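Local coordinates for protein ATP phosphoribosyltransferase (Thermotoga maritima, PDB 1O63) that probably catalyses the condensation of ATP with 5-phosphoribose 1-diphosphate to phosphoribosyl-ATP, the first step of histidine biosynthesis, at residues A[84-95]-A[160-171]; A[3-11]-A[57-65]. All blocks are in the same frame, centred on the assembly; numbering follows the deposited sequence.

Interaction 1: A[84-95]-A[160-171]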
loop_
_atom_site.group_PDB
_atom_site.type_symbol
_atom_site.label_atom_id
_atom_site.label_comp_id
_atom_site.label_asym_id
_atom_site.label_seq_id
_atom_site.Cartn_x
_atom_site.Cartn_y
_atom_site.Cartn_z
ATOM N N THR A 84 3.321 13.325 21.076
ATOM C CA THR A 84 2.036 12.666 20.938
ATOM C C THR A 84 2.046 11.208 20.557
ATOM O O THR A 84 2.485 10.794 19.489
ATOM C CB THR A 84 1.145 13.465 19.957
ATOM O OG1 THR A 84 1.377 14.859 20.217
ATOM C CG2 THR A 84 -0.314 13.151 20.150
ATOM N N ASN A 85 1.438 10.365 21.414
ATOM C CA ASN A 85 1.249 8.958 21.049
ATOM C C ASN A 85 0.066 8.887 20.086
ATOM O O ASN A 85 -1.046 9.305 20.453
ATOM C CB ASN A 85 0.933 8.117 22.289
ATOM C CG ASN A 85 2.073 8.024 23.267
ATOM O OD1 ASN A 85 3.247 8.120 22.911
ATOM N ND2 ASN A 85 1.740 7.825 24.543
ATOM N N ILE A 86 0.276 8.409 18.862
ATOM C CA ILE A 86 -0.840 8.318 17.923
ATOM C C ILE A 86 -1.565 6.968 18.032
ATOM O O ILE A 86 -2.776 6.869 17.917
ATOM C CB ILE A 86 -0.326 8.377 16.458
ATOM C CG1 ILE A 86 0.677 9.478 16.266
ATOM C CG2 ILE A 86 -1.506 8.453 15.495
ATOM C CD1 ILE A 86 0.212 10.883 16.566
ATOM N N SER A 87 -0.742 5.912 17.976
ATOM C CA SER A 87 -1.303 4.546 17.982
ATOM C C SER A 87 -0.285 3.560 18.520
ATOM O O SER A 87 0.737 3.968 19.083
ATOM C CB SER A 87 -1.694 4.198 16.540
ATOM O OG SER A 87 -0.617 4.473 15.663
ATOM N N ARG A 88 -0.594 2.271 18.426
ATOM C CA ARG A 88 0.287 1.222 18.938
ATOM C C ARG A 88 0.429 0.096 17.887
ATOM O O ARG A 88 -0.560 -0.324 17.322
ATOM C CB ARG A 88 -0.279 0.578 20.198
ATOM C CG ARG A 88 -0.380 1.432 21.450
ATOM C CD ARG A 88 -1.258 0.719 22.495
ATOM N NE ARG A 88 -2.668 0.875 22.208
ATOM C CZ ARG A 88 -3.677 0.148 22.656
ATOM N NH1 ARG A 88 -3.485 -0.890 23.454
ATOM N NH2 ARG A 88 -4.926 0.454 22.289
HETATM N N MSE A 89 1.606 -0.482 17.843
HETATM C CA MSE A 89 1.842 -1.689 17.014
HETATM C C MSE A 89 1.677 -2.868 17.982
HETATM O O MSE A 89 2.310 -2.877 19.053
HETATM C CB MSE A 89 3.200 -1.642 16.382
HETATM C CG MSE A 89 3.578 -2.818 15.482
HETATM SE SE MSE A 89 2.632 -2.758 13.808
HETATM C CE MSE A 89 3.645 -1.384 12.909
ATOM N N VAL A 90 0.757 -3.784 17.683
ATOM C CA VAL A 90 0.513 -4.892 18.606
ATOM C C VAL A 90 0.550 -6.244 17.915
ATOM O O VAL A 90 0.438 -6.329 16.701
ATOM C CB VAL A 90 -0.865 -4.756 19.302
ATOM C CG1 VAL A 90 -0.908 -3.476 20.123
ATOM C CG2 VAL A 90 -2.027 -4.777 18.298
ATOM N N LEU A 91 0.718 -7.279 18.719
ATOM C CA LEU A 91 0.537 -8.657 18.309
ATOM C C LEU A 91 -0.898 -9.007 18.766
ATOM O O LEU A 91 -1.243 -8.602 19.892
ATOM C CB LEU A 91 1.517 -9.606 19.022
ATOM C CG LEU A 91 1.280 -11.103 18.696
ATOM C CD1 LEU A 91 1.712 -11.367 17.269
ATOM C CD2 LEU A 91 2.076 -11.977 19.669
ATOM N N ALA A 92 -1.721 -9.503 17.889
ATOM C CA ALA A 92 -3.102 -9.875 18.256
ATOM C C ALA A 92 -3.484 -11.227 17.657
ATOM O O ALA A 92 -2.933 -11.705 16.672
ATOM C CB ALA A 92 -4.087 -8.815 17.802
ATOM N N GLY A 93 -4.524 -11.833 18.268
ATOM C CA GLY A 93 -5.000 -13.145 17.786
ATOM C C GLY A 93 -6.402 -13.425 18.350
ATOM O O GLY A 93 -6.900 -12.684 19.182
ATOM N N PRO A 94 -7.027 -14.483 17.892
ATOM C CA PRO A 94 -8.387 -14.840 18.344
ATOM C C PRO A 94 -8.445 -14.827 19.851
ATOM O O PRO A 94 -7.544 -15.406 20.499
ATOM C CB PRO A 94 -8.567 -16.246 17.780
ATOM C CG PRO A 94 -7.751 -16.218 16.514
ATOM C CD PRO A 94 -6.506 -15.451 16.896
ATOM N N LYS A 95 -9.404 -14.137 20.466
ATOM C CA LYS A 95 -9.433 -14.109 21.925
ATOM C C LYS A 95 -9.627 -15.511 22.517
ATOM O O LYS A 95 -10.519 -16.239 22.110
ATOM C CB LYS A 95 -10.474 -13.168 22.522
ATOM C CG LYS A 95 -10.082 -12.802 23.962
ATOM C CD LYS A 95 -11.235 -12.339 24.805
ATOM C CE LYS A 95 -11.429 -10.837 24.755
ATOM N NZ LYS A 95 -12.489 -10.401 25.722
ATOM N N ASN A 160 -13.264 -9.926 17.380
ATOM C CA ASN A 160 -12.937 -10.934 18.369
ATOM C C ASN A 160 -11.461 -11.259 18.446
ATOM O O ASN A 160 -11.085 -12.388 18.784
ATOM C CB ASN A 160 -13.749 -12.224 18.111
ATOM C CG ASN A 160 -15.227 -12.010 18.365
ATOM O OD1 ASN A 160 -16.094 -12.518 17.651
ATOM N ND2 ASN A 160 -15.539 -11.226 19.390
ATOM N N LEU A 161 -10.609 -10.304 18.096
ATOM C CA LEU A 161 -9.169 -10.452 18.240
ATOM C C LEU A 161 -8.787 -9.805 19.573
ATOM O O LEU A 161 -9.396 -8.792 19.921
ATOM C CB LEU A 161 -8.406 -9.785 17.092
ATOM C CG LEU A 161 -8.701 -10.393 15.704
ATOM C CD1 LEU A 161 -7.958 -9.668 14.602
ATOM C CD2 LEU A 161 -8.393 -11.872 15.705
ATOM N N GLU A 162 -7.869 -10.401 20.285
ATOM C CA GLU A 162 -7.385 -9.848 21.548
ATOM C C GLU A 162 -5.947 -9.348 21.353
ATOM O O GLU A 162 -5.188 -9.981 20.612
ATOM C CB GLU A 162 -7.383 -10.947 22.621
ATOM C CG GLU A 162 -6.376 -10.847 23.707
ATOM C CD GLU A 162 -6.445 -11.865 24.812
ATOM O OE1 GLU A 162 -6.515 -13.085 24.547
ATOM O OE2 GLU A 162 -6.402 -11.452 26.003
ATOM N N ILE A 163 -5.566 -8.347 22.129
ATOM C CA ILE A 163 -4.193 -7.852 22.100
ATOM C C ILE A 163 -3.306 -8.730 22.970
ATOM O O ILE A 163 -3.450 -8.801 24.191
ATOM C CB ILE A 163 -4.111 -6.386 22.571
ATOM C CG1 ILE A 163 -4.769 -5.459 21.545
ATOM C CG2 ILE A 163 -2.653 -6.014 22.792
ATOM C CD1 ILE A 163 -4.961 -4.026 22.045
ATOM N N LEU A 164 -2.393 -9.467 22.333
ATOM C CA LEU A 164 -1.524 -10.380 23.054
ATOM C C LEU A 164 -0.240 -9.720 23.531
ATOM O O LEU A 164 0.411 -10.268 24.431
ATOM C CB LEU A 164 -1.166 -11.593 22.172
ATOM C CG LEU A 164 -2.368 -12.216 21.435
ATOM C CD1 LEU A 164 -1.916 -13.415 20.608
ATOM C CD2 LEU A 164 -3.458 -12.615 22.404
ATOM N N ASP A 165 0.180 -8.624 22.881
ATOM C CA ASP A 165 1.417 -7.965 23.272
ATOM C C ASP A 165 1.506 -6.585 22.588
ATOM O O ASP A 165 1.117 -6.417 21.432
ATOM C CB ASP A 165 2.631 -8.800 22.893
ATOM C CG ASP A 165 3.907 -8.507 23.651
ATOM O OD1 ASP A 165 3.870 -7.800 24.682
ATOM O OD2 ASP A 165 4.993 -9.017 23.238
ATOM N N GLU A 166 2.107 -5.654 23.318
ATOM C CA GLU A 166 2.320 -4.299 22.778
ATOM C C GLU A 166 3.735 -4.256 22.217
ATOM O O GLU A 166 4.685 -4.546 22.953
ATOM C CB GLU A 166 2.156 -3.294 23.916
ATOM C CG GLU A 166 0.834 -3.378 24.662
ATOM C CD GLU A 166 -0.239 -2.498 24.037
ATOM O OE1 GLU A 166 -1.428 -2.642 24.374
ATOM O OE2 GLU A 166 0.127 -1.654 23.186
ATOM N N ILE A 167 3.915 -4.022 20.920
ATOM C CA ILE A 167 5.306 -4.103 20.394
ATOM C C ILE A 167 6.000 -2.759 20.493
ATOM O O ILE A 167 7.194 -2.671 20.729
ATOM C CB ILE A 167 5.317 -4.645 18.963
ATOM C CG1 ILE A 167 4.637 -6.029 18.924
ATOM C CG2 ILE A 167 6.755 -4.730 18.456
ATOM C CD1 ILE A 167 4.435 -6.595 17.545
ATOM N N PHE A 168 5.294 -1.676 20.148
ATOM C CA PHE A 168 5.854 -0.349 20.301
ATOM C C PHE A 168 4.750 0.678 20.115
ATOM O O PHE A 168 3.738 0.441 19.412
ATOM C CB PHE A 168 7.050 0.005 19.443
ATOM C CG PHE A 168 6.898 -0.143 17.970
ATOM C CD1 PHE A 168 6.256 0.835 17.219
ATOM C CD2 PHE A 168 7.404 -1.254 17.311
ATOM C CE1 PHE A 168 6.125 0.695 15.850
ATOM C CE2 PHE A 168 7.255 -1.412 15.947
ATOM C CZ PHE A 168 6.611 -0.426 15.207
ATOM N N VAL A 169 4.994 1.809 20.761
ATOM C CA VAL A 169 4.053 2.925 20.647
ATOM C C VAL A 169 4.440 3.715 19.394
ATOM O O VAL A 169 5.624 3.760 19.088
ATOM C CB VAL A 169 4.156 3.827 21.891
ATOM C CG1 VAL A 169 3.499 5.174 21.635
ATOM C CG2 VAL A 169 3.522 3.101 23.076
ATOM N N ILE A 170 3.464 4.186 18.647
ATOM C CA ILE A 170 3.712 4.881 17.391
ATOM C C ILE A 170 3.467 6.380 17.544
ATOM O O ILE A 170 2.412 6.821 18.002
ATOM C CB ILE A 170 2.845 4.352 16.251
ATOM C CG1 ILE A 170 3.287 2.907 15.874
ATOM C CG2 ILE A 170 2.931 5.236 15.010
ATOM C CD1 ILE A 170 2.132 2.180 15.192
ATOM N N ARG A 171 4.461 7.145 17.115
ATOM C CA ARG A 171 4.385 8.600 17.184
ATOM C C ARG A 171 4.831 9.167 15.819
ATOM O O ARG A 171 5.327 8.458 14.972
ATOM C CB ARG A 171 5.447 9.107 18.194
ATOM C CG ARG A 171 5.451 8.422 19.530
ATOM C CD ARG A 171 6.364 9.115 20.534
ATOM N NE ARG A 171 5.959 8.770 21.909
ATOM C CZ ARG A 171 6.299 7.611 22.471
ATOM N NH1 ARG A 171 7.000 6.723 21.785
ATOM N NH2 ARG A 171 5.893 7.372 23.704
#
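I170 O takes two backbone donors from the antiparallel partner strand, I86 N at 2.8 Å and S87 N at 3.3 Å, while I170 N returns a bond to S87 O: a classic beta bulge. Two more bulges follow. M89 O receives I167 N at 2.7 Å and, weakly, F168 N; L91 O receives L164 N at 2.8 Å and, weakly, D165 N. The carbonyls of F168, D165 and E162 are met by the N-H groups of M89, L91 and G93, so main-chain pairing survives each shift. Beside V90, the syn lone pair of E166 OE1 meets R88 NH1 at 2.9 Å in a salt bridge, guanidinium and carboxylate 13° from coplanar; R88 NH2 bonds weakly to E151 O. On the other face, with CG between its backbone N and carbonyl carbon (chi1 56°), the F168 ring leans toward the partner strand and takes CB of selenomethionine M89 over the centre of one face, 3.8 Å from the centroid. D165 OD2 is satisfied by Y117 OH. Strand 145-150 pairs with the opposite edge of 84-95 through R88, V90 and A92, and helices 66-71 and 111-121 pack on the face of M89 and F168.

Interaction 2: A[3-11]-A[57-65]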
loop_
_atom_site.group_PDB
_atom_site.type_symbol
_atom_site.label_atom_id
_atom_site.label_comp_id
_atom_site.label_asym_id
_atom_site.label_seq_id
_atom_site.Cartn_x
_atom_site.Cartn_y
_atom_site.Cartn_z
ATOM N N LEU A 3 13.241 25.582 1.492
ATOM C CA LEU A 3 13.237 24.231 2.077
ATOM C C LEU A 3 12.183 23.341 1.435
ATOM O O LEU A 3 11.083 23.788 1.123
ATOM C CB LEU A 3 13.015 24.311 3.579
ATOM C CG LEU A 3 14.170 24.950 4.389
ATOM C CD1 LEU A 3 13.807 24.981 5.844
ATOM C CD2 LEU A 3 15.467 24.153 4.152
ATOM N N LYS A 4 12.518 22.077 1.219
ATOM C CA LYS A 4 11.538 21.143 0.640
ATOM C C LYS A 4 11.147 20.131 1.718
ATOM O O LYS A 4 12.054 19.494 2.258
ATOM C CB LYS A 4 12.169 20.393 -0.546
ATOM C CG LYS A 4 12.087 21.214 -1.849
ATOM C CD LYS A 4 13.460 21.219 -2.518
ATOM C CE LYS A 4 13.470 22.155 -3.721
ATOM N NZ LYS A 4 13.072 21.447 -4.976
ATOM N N LEU A 5 9.856 20.043 2.016
ATOM C CA LEU A 5 9.394 19.113 3.059
ATOM C C LEU A 5 8.614 17.941 2.456
ATOM O O LEU A 5 7.835 18.143 1.507
ATOM C CB LEU A 5 8.517 19.862 4.064
ATOM C CG LEU A 5 9.201 20.517 5.259
ATOM C CD1 LEU A 5 10.364 21.389 4.859
ATOM C CD2 LEU A 5 8.191 21.323 6.082
ATOM N N ALA A 6 8.846 16.732 2.995
ATOM C CA ALA A 6 8.099 15.550 2.523
ATOM C C ALA A 6 7.065 15.244 3.634
ATOM O O ALA A 6 7.470 14.900 4.732
ATOM C CB ALA A 6 9.049 14.367 2.364
ATOM N N ILE A 7 5.812 15.487 3.359
ATOM C CA ILE A 7 4.714 15.388 4.306
ATOM C C ILE A 7 3.878 14.124 4.059
ATOM O O ILE A 7 3.529 13.798 2.916
ATOM C CB ILE A 7 3.810 16.623 4.201
ATOM C CG1 ILE A 7 4.578 17.943 4.145
ATOM C CG2 ILE A 7 2.760 16.643 5.306
ATOM C CD1 ILE A 7 5.632 18.181 5.190
ATOM N N PRO A 8 3.665 13.357 5.093
ATOM C CA PRO A 8 2.936 12.097 5.039
ATOM C C PRO A 8 1.434 12.269 4.939
ATOM O O PRO A 8 0.804 12.858 5.831
ATOM C CB PRO A 8 3.296 11.448 6.388
ATOM C CG PRO A 8 3.404 12.641 7.308
ATOM C CD PRO A 8 4.095 13.705 6.489
ATOM N N LYS A 9 0.816 11.777 3.862
ATOM C CA LYS A 9 -0.634 11.881 3.715
ATOM C C LYS A 9 -1.267 10.885 4.695
ATOM O O LYS A 9 -0.605 9.943 5.130
ATOM C CB LYS A 9 -1.098 11.550 2.283
ATOM C CG LYS A 9 -0.553 12.469 1.201
ATOM C CD LYS A 9 -1.632 12.893 0.217
ATOM C CE LYS A 9 -1.582 12.103 -1.064
ATOM N NZ LYS A 9 -0.638 12.653 -2.075
ATOM N N GLY A 10 -2.530 11.078 5.028
ATOM C CA GLY A 10 -3.217 10.131 5.891
ATOM C C GLY A 10 -3.286 10.619 7.333
ATOM O O GLY A 10 -3.549 11.774 7.644
ATOM N N ARG A 11 -3.114 9.684 8.243
ATOM C CA ARG A 11 -3.287 9.862 9.656
ATOM C C ARG A 11 -2.523 11.016 10.266
ATOM O O ARG A 11 -2.996 11.629 11.229
ATOM C CB ARG A 11 -2.836 8.550 10.383
ATOM C CG ARG A 11 -3.196 8.620 11.875
ATOM C CD ARG A 11 -4.706 8.429 12.027
ATOM N NE ARG A 11 -5.131 8.533 13.406
ATOM C CZ ARG A 11 -5.097 9.635 14.142
ATOM N NH1 ARG A 11 -5.520 9.599 15.399
ATOM N NH2 ARG A 11 -4.654 10.780 13.614
ATOM N N GLY A 57 17.474 12.634 -1.886
ATOM C CA GLY A 57 17.876 14.024 -1.879
ATOM C C GLY A 57 16.939 15.012 -2.513
ATOM O O GLY A 57 17.367 16.170 -2.768
ATOM N N VAL A 58 15.662 14.684 -2.739
ATOM C CA VAL A 58 14.770 15.678 -3.361
ATOM C C VAL A 58 14.051 16.522 -2.324
ATOM O O VAL A 58 13.451 17.577 -2.628
ATOM C CB VAL A 58 13.790 15.025 -4.344
ATOM C CG1 VAL A 58 14.576 14.330 -5.484
ATOM C CG2 VAL A 58 12.903 14.012 -3.653
ATOM N N ALA A 59 14.089 16.092 -1.078
ATOM C CA ALA A 59 13.493 16.794 0.041
ATOM C C ALA A 59 14.565 17.019 1.130
ATOM O O ALA A 59 15.480 16.211 1.255
ATOM C CB ALA A 59 12.357 15.957 0.629
ATOM N N ASP A 60 14.415 18.065 1.907
ATOM C CA ASP A 60 15.318 18.387 2.996
ATOM C C ASP A 60 14.831 17.802 4.326
ATOM O O ASP A 60 15.628 17.312 5.118
ATOM C CB ASP A 60 15.395 19.934 3.154
ATOM C CG ASP A 60 16.011 20.552 1.884
ATOM O OD1 ASP A 60 17.097 20.089 1.509
ATOM O OD2 ASP A 60 15.416 21.489 1.344
ATOM N N ILE A 61 13.557 18.009 4.655
ATOM C CA ILE A 61 13.008 17.548 5.940
ATOM C C ILE A 61 11.735 16.736 5.674
ATOM O O ILE A 61 10.990 17.076 4.757
ATOM C CB ILE A 61 12.702 18.724 6.862
ATOM C CG1 ILE A 61 14.012 19.488 7.208
ATOM C CG2 ILE A 61 12.066 18.279 8.194
ATOM C CD1 ILE A 61 13.731 20.924 7.635
ATOM N N GLY A 62 11.480 15.716 6.495
ATOM C CA GLY A 62 10.247 14.949 6.349
ATOM C C GLY A 62 9.727 14.496 7.712
ATOM O O GLY A 62 10.283 14.833 8.766
ATOM N N PHE A 63 8.513 13.945 7.684
ATOM C CA PHE A 63 7.811 13.448 8.844
ATOM C C PHE A 63 7.165 12.079 8.507
ATOM O O PHE A 63 6.672 11.911 7.399
ATOM C CB PHE A 63 6.698 14.392 9.309
ATOM C CG PHE A 63 7.153 15.812 9.497
ATOM C CD1 PHE A 63 7.230 16.675 8.412
ATOM C CD2 PHE A 63 7.554 16.272 10.739
ATOM C CE1 PHE A 63 7.671 17.967 8.535
ATOM C CE2 PHE A 63 8.031 17.569 10.881
ATOM C CZ PHE A 63 8.075 18.414 9.794
ATOM N N CYS A 64 7.261 11.153 9.447
ATOM C CA CYS A 64 6.636 9.849 9.275
ATOM C C CYS A 64 6.442 9.165 10.626
ATOM O O CYS A 64 7.005 9.588 11.636
ATOM C CB CYS A 64 7.423 8.971 8.306
ATOM S SG CYS A 64 9.153 8.732 8.776
ATOM N N GLY A 65 5.575 8.166 10.692
ATOM C CA GLY A 65 5.332 7.511 11.988
ATOM C C GLY A 65 6.419 6.510 12.331
ATOM O O GLY A 65 7.250 6.091 11.533
HETATM O O HOH W 1 13.443 18.711 -5.018
#
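D60, just ahead of strand 61-65, meets K4 at the start of strand 4-8 through both backbone and side chain. K4 N donates to D60 OD2 at 3.0 Å, meeting the oxygen from its anti side and somewhat out of the carboxylate plane, and K4 O accepts both D60 N (2.8 Å) and I61 N (3.2 Å). Beyond this start the pairing is parallel, within the alpha/beta sheet of one lobe of a fold consistent with the periplasmic-binding-protein clan; strand 4-8 lies between 40-45 and 61-65, which helix 50-55 connects in a beta-alpha-beta crossover. A6 N bonds to I61 O at 2.8 Å, and F63 N reaches A6 O on an almost straight approach to the carbonyl. The carboxylate of D60 is shared further, OD1 with S180 OG and OD2 with K184 NZ in a salt bridge. With an alanine here, K4 N would probably lose its carboxylate acceptor, and K184 and S180 the salt bridge and hydrogen bond that D60 gives them. A water accepts from K4 NZ and donates to V58 O.

Packing divides by face. L5 CD1 lies beside I61 CB, and L5 CD2 and I7 CD1 both come to the edge of the F63 ring, I7 CD1 at 3.9 Å from F63 CD1. Helix 13-23 packs against L5, I7 and F63, and helix 185-204 against L3, I61 and F63. On the reverse side A6 CB meets A59 CB; in the loop before the strand, V58 packs on A140 of the second subunit. G62 passes close beside A6, where a CB would be tight against A6 O. Farther along, P8 CG and CD lie against the side of F63 O, a buried acceptor with no polar partner in the model, with P8 CD 3.3 Å from F63 O.

Overall arrangement
From the N terminus, interaction 2 comes first: strand 4-8 leaves, and after 45 intervening residues of helix and strand the chain returns to lie beside it as 57-65, closing a loop within one lobe. Only then does interaction 1 open, with 84-95 running out into the other lobe; a 64-residue excursion follows before 160-171 comes back antiparallel. The two loops are thus in series, neither nested nor crossed, with centres about 26 Å apart on opposite sides of the chain's centre. One sheet unites them, since strand 161-176 continues past interaction 1 to lie beside 61-65. The contacts also touch directly, I86 CG2 packing on R11 CG.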